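PDB 4EI0: uncharacterized hypothetical protein from Parabacteroides merdae, which is of unknown function but belongs to the DUF4466 family and is built largely from antiparallel beta sheets. Local coordinates for residues A154-V159 with T304-R309; K163-F168 with D194-Y199; S203-A208 with Y270-K275; I235-L240 with G279-T284; K275-A280 with Y292-K297. All blocks are in the same frame, centred on the assembly; numbering follows the deposited sequence.

Interaction 1 of 5, residues A154-V159 with T304-R309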
# COMPACT_ATOMS: atom_id res chain seq x y z
N ALA B 154 15.14 -32.42 -11.64
CA ALA B 154 14.94 -32.13 -13.09
C ALA B 154 13.45 -32.33 -13.34
O ALA B 154 12.91 -33.38 -12.97
CB ALA B 154 15.77 -33.08 -13.92
N LYS B 155 12.77 -31.36 -13.94
CA LYS B 155 11.34 -31.42 -14.10
C LYS B 155 10.91 -31.43 -15.55
O LYS B 155 11.59 -30.91 -16.41
CB LYS B 155 10.67 -30.23 -13.43
CG LYS B 155 10.84 -30.19 -11.93
CD LYS B 155 10.31 -28.87 -11.38
CE LYS B 155 8.80 -28.78 -11.58
NZ LYS B 155 8.20 -27.72 -10.72
N ASN B 156 9.78 -32.08 -15.78
CA ASN B 156 9.09 -32.08 -17.06
C ASN B 156 9.95 -32.46 -18.22
O ASN B 156 10.01 -31.75 -19.20
CB ASN B 156 8.40 -30.73 -17.26
CG ASN B 156 7.47 -30.39 -16.11
OD1 ASN B 156 7.62 -29.35 -15.46
ND2 ASN B 156 6.56 -31.30 -15.80
N LEU B 157 10.59 -33.62 -18.12
CA LEU B 157 11.41 -34.15 -19.20
C LEU B 157 10.59 -35.09 -20.07
O LEU B 157 9.75 -35.83 -19.58
CB LEU B 157 12.61 -34.91 -18.64
CG LEU B 157 13.54 -33.99 -17.86
CD1 LEU B 157 14.19 -34.68 -16.67
CD2 LEU B 157 14.56 -33.39 -18.81
N SER B 158 10.89 -35.12 -21.36
CA SER B 158 10.15 -35.90 -22.31
C SER B 158 10.77 -37.26 -22.54
O SER B 158 11.96 -37.39 -22.80
CB SER B 158 10.02 -35.10 -23.63
OG SER B 158 9.47 -35.90 -24.63
N VAL B 159 9.94 -38.29 -22.47
CA VAL B 159 10.37 -39.65 -22.66
C VAL B 159 9.47 -40.26 -23.72
O VAL B 159 8.25 -40.12 -23.68
CB VAL B 159 10.34 -40.42 -21.32
CG1 VAL B 159 10.61 -41.89 -21.56
CG2 VAL B 159 11.40 -39.80 -20.36
N THR B 304 5.85 -37.67 -19.70
CA THR B 304 6.60 -36.62 -19.05
C THR B 304 7.00 -37.05 -17.62
O THR B 304 6.13 -37.44 -16.84
CB THR B 304 5.78 -35.32 -18.96
OG1 THR B 304 5.30 -34.98 -20.27
CG2 THR B 304 6.60 -34.16 -18.43
N VAL B 305 8.29 -36.93 -17.27
CA VAL B 305 8.79 -37.32 -15.95
C VAL B 305 9.46 -36.14 -15.28
O VAL B 305 9.93 -35.24 -15.95
CB VAL B 305 9.74 -38.54 -16.01
CG1 VAL B 305 9.12 -39.72 -16.74
CG2 VAL B 305 11.07 -38.18 -16.66
N SER B 306 9.46 -36.16 -13.96
CA SER B 306 10.24 -35.27 -13.13
C SER B 306 10.96 -36.11 -12.06
O SER B 306 10.41 -37.06 -11.56
CB SER B 306 9.30 -34.28 -12.46
OG SER B 306 8.58 -33.56 -13.46
N VAL B 307 12.17 -35.73 -11.68
CA VAL B 307 13.05 -36.61 -10.85
C VAL B 307 13.74 -35.81 -9.80
O VAL B 307 14.23 -34.72 -10.08
CB VAL B 307 14.10 -37.32 -11.74
CG1 VAL B 307 15.10 -38.17 -10.94
CG2 VAL B 307 13.45 -38.12 -12.85
N LYS B 308 13.73 -36.31 -8.57
CA LYS B 308 14.64 -35.91 -7.52
C LYS B 308 15.68 -36.99 -7.39
O LYS B 308 15.36 -38.18 -7.47
CB LYS B 308 13.93 -35.74 -6.21
CG LYS B 308 13.26 -34.39 -6.08
CD LYS B 308 12.41 -34.25 -4.83
CE LYS B 308 11.92 -32.82 -4.59
NZ LYS B 308 11.12 -32.70 -3.35
N ARG B 309 16.94 -36.58 -7.26
CA ARG B 309 18.08 -37.56 -7.07
C ARG B 309 18.90 -37.16 -5.85
O ARG B 309 19.05 -35.97 -5.56
CB ARG B 309 18.94 -37.57 -8.31
CG ARG B 309 20.08 -38.59 -8.29
CD ARG B 309 21.07 -38.43 -9.43
NE ARG B 309 21.83 -37.21 -9.32
CZ ARG B 309 22.81 -36.83 -10.14
NH1 ARG B 309 23.20 -37.60 -11.14
NH2 ARG B 309 23.41 -35.65 -9.94
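Asn156 and Leu157 together stand opposite the single residue Val305, a G1 beta bulge in the antiparallel pairing of strand 152-159 with strand 302-311. Ala154 and Val307 exchange two backbone bonds on one side of the bulge, and Leu157 and Val305 exchange two on the other. Between them Asn156, with a positive phi of 52°, turns its N-H away from the Val305 carbonyl, and a side chain takes it up. That side chain is Ser306. Its CB rests 3.8 Å from Ala154 O and almost as close to Lys155 CA. OG lies anti to the carbonyl carbon (chi1 -58°), which brings it 3.6 Å from Lys155 CA and within bonding distance of Asn156 N. The resulting bond, Asn156 N to Ser306 OG, is 3.0 Å long and nearly straight at 177°. OG is bonded as well to Asn296 on the neighbouring strand, so the serine hydroxyl links three strands of the sheet. Beyond the bulge Thr304 fills in beside the kink, its CG2 3.5 Å from Asn156 CA. On the face carrying Leu157, Val305 CG2 sits between its own backbone N and carbonyl carbon, 4.1 Å from Val159 CG2, with the two valines crossing at about a right angle.

Interaction 2 of 5, residues K163-F168 with D194-Y199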
# COMPACT_ATOMS: atom_id res chain seq x y z
N LYS B 163 13.39 -41.65 -27.13
CA LYS B 163 14.06 -40.90 -26.12
C LYS B 163 13.80 -41.64 -24.83
O LYS B 163 13.04 -41.20 -23.98
CB LYS B 163 13.51 -39.47 -26.05
CG LYS B 163 13.76 -38.66 -27.31
CD LYS B 163 13.42 -37.19 -27.09
CE LYS B 163 11.92 -36.97 -27.15
NZ LYS B 163 11.59 -35.52 -26.98
N CYS B 164 14.47 -42.76 -24.73
CA CYS B 164 14.09 -43.83 -23.88
C CYS B 164 15.13 -44.28 -22.88
O CYS B 164 14.86 -45.22 -22.17
CB CYS B 164 13.70 -45.03 -24.77
SG CYS B 164 15.00 -45.71 -25.81
N TYR B 165 16.29 -43.66 -22.82
CA TYR B 165 17.37 -44.21 -21.98
C TYR B 165 17.65 -43.23 -20.88
O TYR B 165 18.20 -42.16 -21.14
CB TYR B 165 18.60 -44.47 -22.84
CG TYR B 165 18.42 -45.48 -23.91
CD1 TYR B 165 18.11 -46.78 -23.60
CD2 TYR B 165 18.62 -45.16 -25.25
CE1 TYR B 165 17.96 -47.73 -24.60
CE2 TYR B 165 18.49 -46.11 -26.24
CZ TYR B 165 18.15 -47.39 -25.92
OH TYR B 165 18.03 -48.33 -26.91
N LEU B 166 17.23 -43.58 -19.67
CA LEU B 166 17.40 -42.73 -18.50
C LEU B 166 18.74 -43.00 -17.81
O LEU B 166 19.03 -44.13 -17.46
CB LEU B 166 16.24 -42.93 -17.49
CG LEU B 166 14.85 -42.37 -17.77
CD1 LEU B 166 14.24 -42.85 -19.08
CD2 LEU B 166 13.96 -42.72 -16.57
N SER B 167 19.53 -41.95 -17.61
CA SER B 167 20.77 -42.01 -16.81
C SER B 167 20.64 -41.13 -15.58
O SER B 167 20.36 -39.92 -15.68
CB SER B 167 21.98 -41.55 -17.61
OG SER B 167 23.17 -41.64 -16.82
N PHE B 168 20.92 -41.71 -14.42
CA PHE B 168 20.97 -40.97 -13.17
C PHE B 168 22.41 -40.68 -12.77
O PHE B 168 22.65 -40.37 -11.62
CB PHE B 168 20.28 -41.78 -12.04
CG PHE B 168 18.85 -42.16 -12.34
CD1 PHE B 168 17.82 -41.25 -12.16
CD2 PHE B 168 18.56 -43.39 -12.85
CE1 PHE B 168 16.53 -41.60 -12.45
CE2 PHE B 168 17.28 -43.74 -13.17
CZ PHE B 168 16.26 -42.85 -12.97
N ASP B 194 20.71 -46.42 -16.87
CA ASP B 194 20.16 -47.09 -15.72
C ASP B 194 18.80 -47.74 -15.99
O ASP B 194 18.52 -48.83 -15.48
CB ASP B 194 20.14 -46.09 -14.53
CG ASP B 194 21.55 -45.63 -14.19
OD1 ASP B 194 22.38 -46.56 -14.00
OD2 ASP B 194 21.86 -44.42 -14.20
N ILE B 195 18.00 -47.10 -16.82
CA ILE B 195 16.64 -47.58 -17.09
C ILE B 195 16.35 -47.37 -18.56
O ILE B 195 16.68 -46.31 -19.12
CB ILE B 195 15.58 -46.82 -16.23
CG1 ILE B 195 15.68 -47.23 -14.75
CG2 ILE B 195 14.18 -47.15 -16.70
CD1 ILE B 195 14.82 -46.44 -13.78
N MSE B 196 15.73 -48.36 -19.19
CA MSE B 196 15.18 -48.21 -20.52
C MSE B 196 13.66 -48.17 -20.42
O MSE B 196 13.05 -49.11 -19.88
CB MSE B 196 15.59 -49.34 -21.44
CG MSE B 196 14.97 -49.22 -22.85
SE MSE B 196 15.56 -50.63 -24.00
CE MSE B 196 14.81 -50.04 -25.75
N TYR B 197 13.09 -47.09 -20.92
CA TYR B 197 11.64 -46.99 -21.08
C TYR B 197 11.22 -47.63 -22.38
O TYR B 197 11.92 -47.52 -23.38
CB TYR B 197 11.25 -45.54 -21.09
CG TYR B 197 9.89 -45.32 -21.63
CD1 TYR B 197 8.78 -45.46 -20.81
CD2 TYR B 197 9.69 -44.98 -22.96
CE1 TYR B 197 7.50 -45.27 -21.28
CE2 TYR B 197 8.40 -44.79 -23.46
CZ TYR B 197 7.31 -44.93 -22.61
OH TYR B 197 6.03 -44.71 -23.04
N ALA B 198 10.07 -48.29 -22.36
CA ALA B 198 9.41 -48.74 -23.56
C ALA B 198 7.91 -48.67 -23.35
O ALA B 198 7.45 -48.95 -22.26
CB ALA B 198 9.81 -50.16 -23.85
N TYR B 199 7.15 -48.37 -24.39
CA TYR B 199 5.69 -48.52 -24.38
C TYR B 199 5.30 -49.73 -25.17
O TYR B 199 5.72 -49.86 -26.28
CB TYR B 199 5.03 -47.33 -25.03
CG TYR B 199 3.53 -47.45 -25.13
CD1 TYR B 199 2.73 -47.31 -23.99
CD2 TYR B 199 2.90 -47.65 -26.35
CE1 TYR B 199 1.34 -47.39 -24.07
CE2 TYR B 199 1.50 -47.73 -26.44
CZ TYR B 199 0.73 -47.60 -25.30
OH TYR B 199 -0.62 -47.70 -25.35
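Tyr165 and Met196, the latter incorporated as selenomethionine, run side by side and point the same way from a non-hydrogen-bonded pair. Met196 is extended, its CG anti to the backbone N (chi1 178°). It therefore follows the tyrosine outward: CG lies 3.8 Å from Tyr165 CE1, SE approaches that same ring carbon in an oblique Met-aromatic contact, and CE reaches the neighbourhood of OH. One face of the Tyr165 ring is occupied by the adjoining Cys164, whose SG stands 3.4 Å above the ring plane and over its centre. At the other end of the contact Phe168 presents an edge. Ile195 CD1 meets that edge in the ring plane, 3.7 Å from Phe168 CE2, and Asp194 CB lies 3.6 Å from Phe168 CD2. The Asp194 carboxylate is turned only 23° from the ring. Its OD2 accepts Phe168 N at 2.9 Å through the anti lone pair, while OD1 is bonded to Asn230, so both oxygens of this buried group have partners. Leu166 O then takes two donors, Asp194 N at 2.9 Å and Ile195 N at 3.2 Å. Asp194 and Ile195 set against Leu166 form a classic beta bulge, at the Leu166 end of the antiparallel pairing of strands 165-167 and 195-199.

Interaction 3 of 5, residues S203-A208 with Y270-K275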
# COMPACT_ATOMS: atom_id res chain seq x y z
N SER B 203 -1.68 -53.92 -22.95
CA SER B 203 -1.79 -53.00 -21.78
C SER B 203 -1.55 -53.68 -20.41
O SER B 203 -1.56 -53.00 -19.39
CB SER B 203 -3.07 -52.12 -21.84
OG SER B 203 -4.25 -52.88 -21.72
N ASP B 204 -1.23 -54.99 -20.40
CA ASP B 204 -0.52 -55.62 -19.26
C ASP B 204 0.94 -55.12 -19.09
O ASP B 204 1.46 -55.19 -18.00
CB ASP B 204 -0.53 -57.17 -19.33
CG ASP B 204 0.16 -57.73 -20.61
OD1 ASP B 204 0.40 -56.98 -21.59
OD2 ASP B 204 0.46 -58.95 -20.61
N LEU B 205 1.57 -54.68 -20.18
CA LEU B 205 2.93 -54.10 -20.15
C LEU B 205 2.81 -52.57 -20.19
O LEU B 205 3.37 -51.87 -19.35
CB LEU B 205 3.76 -54.63 -21.32
CG LEU B 205 3.85 -56.16 -21.55
CD1 LEU B 205 4.82 -56.42 -22.68
CD2 LEU B 205 4.27 -56.98 -20.32
N SER B 206 2.06 -52.05 -21.17
CA SER B 206 1.83 -50.60 -21.26
C SER B 206 3.18 -49.79 -21.18
O SER B 206 4.17 -50.18 -21.80
CB SER B 206 0.81 -50.22 -20.19
OG SER B 206 0.66 -48.84 -20.06
N HIS B 207 3.20 -48.71 -20.41
CA HIS B 207 4.42 -47.93 -20.16
C HIS B 207 5.31 -48.68 -19.17
O HIS B 207 4.89 -48.94 -18.08
CB HIS B 207 4.04 -46.58 -19.61
CG HIS B 207 3.22 -45.72 -20.57
ND1 HIS B 207 3.76 -45.08 -21.61
CD2 HIS B 207 1.88 -45.38 -20.56
CE1 HIS B 207 2.82 -44.38 -22.25
NE2 HIS B 207 1.67 -44.55 -21.60
N ALA B 208 6.53 -49.03 -19.56
CA ALA B 208 7.38 -49.92 -18.77
C ALA B 208 8.76 -49.34 -18.56
O ALA B 208 9.23 -48.54 -19.39
CB ALA B 208 7.48 -51.29 -19.44
N TYR B 270 12.00 -54.71 -12.94
CA TYR B 270 11.17 -54.16 -14.03
C TYR B 270 9.92 -53.57 -13.42
O TYR B 270 9.51 -53.99 -12.34
CB TYR B 270 10.78 -55.21 -15.07
CG TYR B 270 9.77 -56.24 -14.55
CD1 TYR B 270 10.17 -57.29 -13.74
CD2 TYR B 270 8.41 -56.11 -14.82
CE1 TYR B 270 9.25 -58.19 -13.23
CE2 TYR B 270 7.49 -57.01 -14.32
CZ TYR B 270 7.92 -58.05 -13.52
OH TYR B 270 7.04 -58.96 -13.02
N ILE B 271 9.33 -52.59 -14.09
CA ILE B 271 8.03 -52.00 -13.70
C ILE B 271 7.14 -51.92 -14.94
O ILE B 271 7.56 -51.44 -15.99
CB ILE B 271 8.18 -50.60 -13.13
CG1 ILE B 271 8.93 -50.66 -11.77
CG2 ILE B 271 6.80 -49.95 -12.98
CD1 ILE B 271 9.22 -49.27 -11.24
N LEU B 272 5.91 -52.40 -14.82
CA LEU B 272 4.91 -52.36 -15.90
C LEU B 272 3.77 -51.41 -15.50
O LEU B 272 3.65 -51.05 -14.33
CB LEU B 272 4.34 -53.77 -16.19
CG LEU B 272 5.37 -54.90 -16.46
CD1 LEU B 272 4.76 -56.26 -16.67
CD2 LEU B 272 6.25 -54.58 -17.67
N GLY B 273 2.95 -51.02 -16.46
CA GLY B 273 1.78 -50.21 -16.18
C GLY B 273 1.98 -48.86 -15.53
O GLY B 273 1.19 -48.46 -14.69
N LEU B 274 3.04 -48.15 -15.90
CA LEU B 274 3.16 -46.80 -15.47
C LEU B 274 2.06 -45.92 -16.08
O LEU B 274 1.60 -46.18 -17.17
CB LEU B 274 4.53 -46.26 -15.83
CG LEU B 274 5.65 -46.85 -15.00
CD1 LEU B 274 6.97 -46.59 -15.73
CD2 LEU B 274 5.65 -46.31 -13.59
N LYS B 275 1.68 -44.86 -15.37
CA LYS B 275 0.71 -43.91 -15.86
C LYS B 275 0.85 -42.66 -15.07
O LYS B 275 1.67 -42.60 -14.17
CB LYS B 275 -0.70 -44.48 -15.70
CG LYS B 275 -1.06 -44.98 -14.30
CD LYS B 275 -2.48 -45.53 -14.22
CE LYS B 275 -2.54 -46.76 -13.33
NZ LYS B 275 -3.90 -47.32 -13.39
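Leu205 and Leu272 lie side by side and point the same way, CD2 of the first 3.8 Å from CD1 of the second. This is the apolar part of the contact; Leu272 CD2 adds a touch on Ala208 CB at 3.9 Å. An alanine in place of Leu272 would probably leave Leu205 CD2 and Ala208 CB without their apolar neighbour and open a gap between the two segments. Hydrogen bonds come from the backbone. Gly273 N reaches Leu205 O at 3.0 Å, almost straight at 175°, although the donor stands above the carbonyl plane. Leu274 N bonds to His207 O at 3.0 Å. A weaker polar approach sets the edge of the His207 ring against Leu274 O, with CD2 3.5 Å away, while ND1 of the same ring is bonded to Tyr197. Ala208 CA makes a CA-H...O contact with Ile271 O. Such sparse, irregular pairing is that of a loosely attached strand, 270-274, lying at the outer margin of an antiparallel sheet.

Interaction 4 of 5, residues I235-L240 with G279-T284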
# COMPACT_ATOMS: atom_id res chain seq x y z
N ILE B 235 11.26 -49.65 -7.10
CA ILE B 235 10.01 -49.92 -6.31
C ILE B 235 8.92 -49.04 -6.88
O ILE B 235 9.06 -47.80 -6.94
CB ILE B 235 10.22 -49.59 -4.81
CG1 ILE B 235 11.31 -50.53 -4.22
CG2 ILE B 235 8.92 -49.62 -3.98
CD1 ILE B 235 11.70 -50.20 -2.78
N LYS B 236 7.89 -49.67 -7.43
CA LYS B 236 6.79 -48.99 -8.10
C LYS B 236 5.90 -48.41 -7.00
O LYS B 236 5.62 -49.09 -6.00
CB LYS B 236 6.00 -49.99 -8.94
CG LYS B 236 4.88 -49.39 -9.78
CD LYS B 236 3.99 -50.54 -10.29
CE LYS B 236 3.05 -50.11 -11.41
NZ LYS B 236 2.40 -51.38 -11.95
N VAL B 237 5.44 -47.19 -7.21
CA VAL B 237 4.56 -46.46 -6.30
C VAL B 237 3.41 -45.85 -7.13
O VAL B 237 3.60 -45.64 -8.32
CB VAL B 237 5.32 -45.30 -5.65
CG1 VAL B 237 4.37 -44.43 -4.85
CG2 VAL B 237 6.41 -45.85 -4.72
N TYR B 238 2.28 -45.50 -6.53
CA TYR B 238 1.20 -44.78 -7.21
C TYR B 238 0.67 -43.67 -6.31
O TYR B 238 0.35 -43.90 -5.16
CB TYR B 238 0.08 -45.77 -7.61
CG TYR B 238 -1.02 -45.15 -8.42
CD1 TYR B 238 -0.73 -44.57 -9.64
CD2 TYR B 238 -2.38 -45.12 -7.98
CE1 TYR B 238 -1.72 -43.96 -10.40
CE2 TYR B 238 -3.37 -44.53 -8.76
CZ TYR B 238 -3.02 -43.94 -9.97
OH TYR B 238 -3.95 -43.33 -10.78
N GLY B 239 0.52 -42.46 -6.86
CA GLY B 239 -0.12 -41.36 -6.15
C GLY B 239 0.74 -40.75 -5.08
O GLY B 239 0.22 -40.11 -4.19
N LEU B 240 2.06 -40.98 -5.14
CA LEU B 240 2.99 -40.37 -4.20
C LEU B 240 3.48 -39.07 -4.81
O LEU B 240 4.32 -39.04 -5.70
CB LEU B 240 4.18 -41.27 -3.85
CG LEU B 240 5.24 -40.60 -2.96
CD1 LEU B 240 4.59 -40.35 -1.62
CD2 LEU B 240 6.48 -41.43 -2.75
N GLY B 279 4.97 -43.68 -10.01
CA GLY B 279 6.31 -43.29 -9.63
C GLY B 279 7.19 -44.52 -9.43
O GLY B 279 6.68 -45.64 -9.39
N ALA B 280 8.48 -44.27 -9.28
CA ALA B 280 9.41 -45.33 -8.99
C ALA B 280 10.54 -44.82 -8.14
O ALA B 280 11.23 -43.82 -8.49
CB ALA B 280 9.93 -45.89 -10.27
N TRP B 281 10.75 -45.43 -6.99
CA TRP B 281 12.01 -45.22 -6.25
C TRP B 281 13.08 -46.04 -6.90
O TRP B 281 12.85 -47.20 -7.19
CB TRP B 281 11.92 -45.68 -4.83
CG TRP B 281 10.93 -44.90 -3.99
CD1 TRP B 281 9.66 -45.27 -3.64
CD2 TRP B 281 11.16 -43.65 -3.30
NE1 TRP B 281 9.09 -44.35 -2.82
CE2 TRP B 281 9.94 -43.34 -2.59
CE3 TRP B 281 12.21 -42.77 -3.23
CZ2 TRP B 281 9.80 -42.22 -1.82
CZ3 TRP B 281 12.04 -41.61 -2.48
CH2 TRP B 281 10.85 -41.34 -1.79
N VAL B 282 14.27 -45.47 -7.07
CA VAL B 282 15.36 -46.10 -7.83
C VAL B 282 16.62 -46.05 -7.00
O VAL B 282 16.87 -45.07 -6.30
CB VAL B 282 15.56 -45.33 -9.15
CG1 VAL B 282 16.82 -45.72 -9.86
CG2 VAL B 282 14.34 -45.57 -10.04
N GLU B 283 17.44 -47.10 -7.11
CA GLU B 283 18.83 -47.06 -6.61
C GLU B 283 19.74 -47.59 -7.70
O GLU B 283 19.46 -48.66 -8.24
CB GLU B 283 19.00 -47.88 -5.33
CG GLU B 283 20.41 -47.83 -4.71
CD GLU B 283 20.51 -48.65 -3.44
OE1 GLU B 283 20.03 -48.16 -2.40
OE2 GLU B 283 20.97 -49.80 -3.48
N THR B 284 20.80 -46.85 -8.03
CA THR B 284 21.64 -47.24 -9.15
C THR B 284 22.47 -48.43 -8.76
O THR B 284 22.67 -48.71 -7.55
CB THR B 284 22.58 -46.12 -9.61
OG1 THR B 284 23.33 -45.64 -8.51
CG2 THR B 284 21.79 -44.95 -10.13
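Ile235 and Val237 pair with Trp281 and Gly279 through four backbone hydrogen bonds, two for each antiparallel pair, and the strands run at 148° to one another. At the Val237 to Gly279 pair the geometry is less regular: Val237 N lies 47° out of the plane of the Gly279 carbonyl, and Gly279 N is similarly displaced from the Val237 one. The non-hydrogen-bonded pair between them, Lys236 with Ala280, contributes a CA-H contact from Ala280 CA to Ile235 O at 3.2 Å.

Trp281 dominates the face that also holds Ile235 and Val237. Its CG is anti to the carbonyl carbon (chi1 -65°), starting the indole off beside the backbone N. The indole meets Leu240 at about a right angle, with CD2 of the leucine 3.5 Å from Trp281 CZ2 and 3.9 Å from NE1. Val237 CG2 comes near Trp281 CD1 as well, but this valine has two conformers and the touch is correspondingly uncertain. Nearer the backbone, Ile235 CB lies 4.3 Å from Trp281 CB. Tyr292 adds a further ring beside the indole. On the reverse face Lys236 stretches out in full extension, and its NZ is bonded to Leu272 O of the other sheet.

The chemistry is thus divided: main-chain bonds set the register, apolar groups gather around the indole on one face, and a lysine supplies the polar tie on the other.

Interaction 5 of 5, residues K275-A280 with Y292-K297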
# COMPACT_ATOMS: atom_id res chain seq x y z
N LYS B 275 1.68 -44.86 -15.37
CA LYS B 275 0.71 -43.91 -15.86
C LYS B 275 0.85 -42.66 -15.07
O LYS B 275 1.67 -42.60 -14.17
CB LYS B 275 -0.70 -44.48 -15.70
CG LYS B 275 -1.06 -44.98 -14.30
CD LYS B 275 -2.48 -45.53 -14.22
CE LYS B 275 -2.54 -46.76 -13.33
NZ LYS B 275 -3.90 -47.32 -13.39
N GLU B 276 0.07 -41.65 -15.42
CA GLU B 276 0.07 -40.42 -14.72
C GLU B 276 -0.07 -40.69 -13.20
O GLU B 276 -0.91 -41.46 -12.78
CB GLU B 276 -1.06 -39.57 -15.25
CG GLU B 276 -1.16 -38.20 -14.61
CD GLU B 276 -2.07 -37.25 -15.39
OE1 GLU B 276 -2.46 -37.57 -16.53
OE2 GLU B 276 -2.38 -36.17 -14.86
N GLU B 277 0.78 -40.05 -12.41
CA GLU B 277 0.83 -40.13 -10.93
C GLU B 277 1.56 -41.35 -10.42
O GLU B 277 1.83 -41.45 -9.23
CB GLU B 277 -0.55 -40.03 -10.24
CG GLU B 277 -1.22 -38.69 -10.43
CD GLU B 277 -2.36 -38.44 -9.41
OE1 GLU B 277 -2.24 -38.77 -8.20
OE2 GLU B 277 -3.40 -37.90 -9.83
N ALA B 278 1.92 -42.26 -11.31
CA ALA B 278 2.77 -43.37 -10.92
C ALA B 278 4.17 -42.85 -10.63
O ALA B 278 4.51 -41.70 -10.88
CB ALA B 278 2.76 -44.49 -11.97
N GLY B 279 4.97 -43.68 -10.01
CA GLY B 279 6.31 -43.29 -9.63
C GLY B 279 7.19 -44.52 -9.43
O GLY B 279 6.68 -45.64 -9.39
N ALA B 280 8.48 -44.27 -9.28
CA ALA B 280 9.41 -45.33 -8.99
C ALA B 280 10.54 -44.82 -8.14
O ALA B 280 11.23 -43.82 -8.49
CB ALA B 280 9.93 -45.89 -10.27
N TYR B 292 13.85 -40.57 -7.21
CA TYR B 292 12.43 -40.80 -7.32
C TYR B 292 12.02 -40.22 -8.65
O TYR B 292 12.23 -39.01 -8.91
CB TYR B 292 11.64 -40.13 -6.15
CG TYR B 292 10.14 -40.31 -6.27
CD1 TYR B 292 9.57 -41.57 -6.18
CD2 TYR B 292 9.30 -39.24 -6.52
CE1 TYR B 292 8.21 -41.78 -6.33
CE2 TYR B 292 7.91 -39.44 -6.65
CZ TYR B 292 7.38 -40.70 -6.60
OH TYR B 292 6.02 -40.92 -6.69
N VAL B 293 11.46 -41.07 -9.51
CA VAL B 293 10.97 -40.70 -10.83
C VAL B 293 9.44 -40.60 -10.77
O VAL B 293 8.77 -41.54 -10.36
CB VAL B 293 11.36 -41.76 -11.85
CG1 VAL B 293 10.89 -41.33 -13.26
CG2 VAL B 293 12.85 -42.06 -11.74
N TYR B 294 8.89 -39.42 -11.09
CA TYR B 294 7.44 -39.18 -10.99
C TYR B 294 6.91 -39.04 -12.39
O TYR B 294 7.50 -38.33 -13.18
CB TYR B 294 7.15 -37.91 -10.17
CG TYR B 294 5.67 -37.58 -10.14
CD1 TYR B 294 4.82 -38.36 -9.40
CD2 TYR B 294 5.14 -36.52 -10.86
CE1 TYR B 294 3.45 -38.10 -9.34
CE2 TYR B 294 3.78 -36.25 -10.84
CZ TYR B 294 2.94 -37.03 -10.05
OH TYR B 294 1.58 -36.86 -10.04
N ILE B 295 5.82 -39.72 -12.70
CA ILE B 295 5.19 -39.63 -14.02
C ILE B 295 4.15 -38.52 -14.00
O ILE B 295 3.05 -38.69 -13.48
CB ILE B 295 4.53 -40.95 -14.45
CG1 ILE B 295 5.50 -42.15 -14.30
CG2 ILE B 295 3.97 -40.87 -15.87
CD1 ILE B 295 6.83 -42.07 -15.00
N ASN B 296 4.49 -37.35 -14.54
CA ASN B 296 3.58 -36.21 -14.57
C ASN B 296 2.38 -36.45 -15.50
O ASN B 296 1.25 -36.09 -15.17
CB ASN B 296 4.30 -34.92 -15.04
CG ASN B 296 5.44 -34.51 -14.15
OD1 ASN B 296 6.60 -34.77 -14.47
ND2 ASN B 296 5.15 -33.79 -13.08
N LYS B 297 2.63 -37.11 -16.63
CA LYS B 297 1.64 -37.31 -17.72
C LYS B 297 2.08 -38.50 -18.55
O LYS B 297 3.29 -38.75 -18.63
CB LYS B 297 1.61 -36.09 -18.65
CG LYS B 297 1.06 -34.78 -18.09
CD LYS B 297 1.03 -33.69 -19.17
CE LYS B 297 2.43 -33.13 -19.45
NZ LYS B 297 2.74 -33.04 -20.91
O HOH W 1 3.57 -41.98 -7.31
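This is the pairing within a beta hairpin, strand 278-283 against strand 289-299, extended at its open end by a type II turn from Lys275 to Ala278. Ala280 and Val293 exchange two backbone bonds, Ala278 O accepts Ile295 N, and Glu277 N at the turn reaches Ile295 O at 2.9 Å. The Tyr292 ring, its CG anti to the backbone N (chi1 177°), comes obliquely alongside Gly279, with OH 3.8 Å from Gly279 CA. A beta carbon on that glycine would fall only 2.3 Å from the hydroxyl, a clash. The same OH receives a bond from a water at 2.7 Å, and that water also donates to Glu277 O. Tyr292 OH is bonded in addition to Leu240 O, so the ring tip links hairpin, turn and the neighbouring segment. A phenylalanine in place of Tyr292 would probably leave Leu240 O and the bridging water each short of a partner. Tyr294 runs beside Glu277 in the same direction, its OH 3.4 Å from Glu277 CG and hydrogen-bonded to Gln241. Ile295 packs against the turn, with CB 3.3 Å from Lys275 O. At the exposed end, Glu276 CG touches Asn296 O, likewise at 3.3 Å.

Two sheets share these contacts. Interactions 1, 4 and 5 join neighbouring strands of one, while interactions 2 and 3 belong to the other; interactions 4 and 5 use the same strand and share Gly279 and Ala280. Every touching residue of interaction 2 is buried, and its Phe168 packs on Val282 and Val293 of the first sheet; Ile271 of interaction 3 touches Ala280 of the first sheet. The others are partly buried, with charged residues at their margins. Chemistry follows place: a carboxylate and a selenium-aromatic contact inside interaction 2, few bonds in peripheral interaction 3, backbone bonding dominant in interactions 4 and 5, and in interaction 1 a bulge whose Asn156 N-H is taken up by a serine hydroxyl.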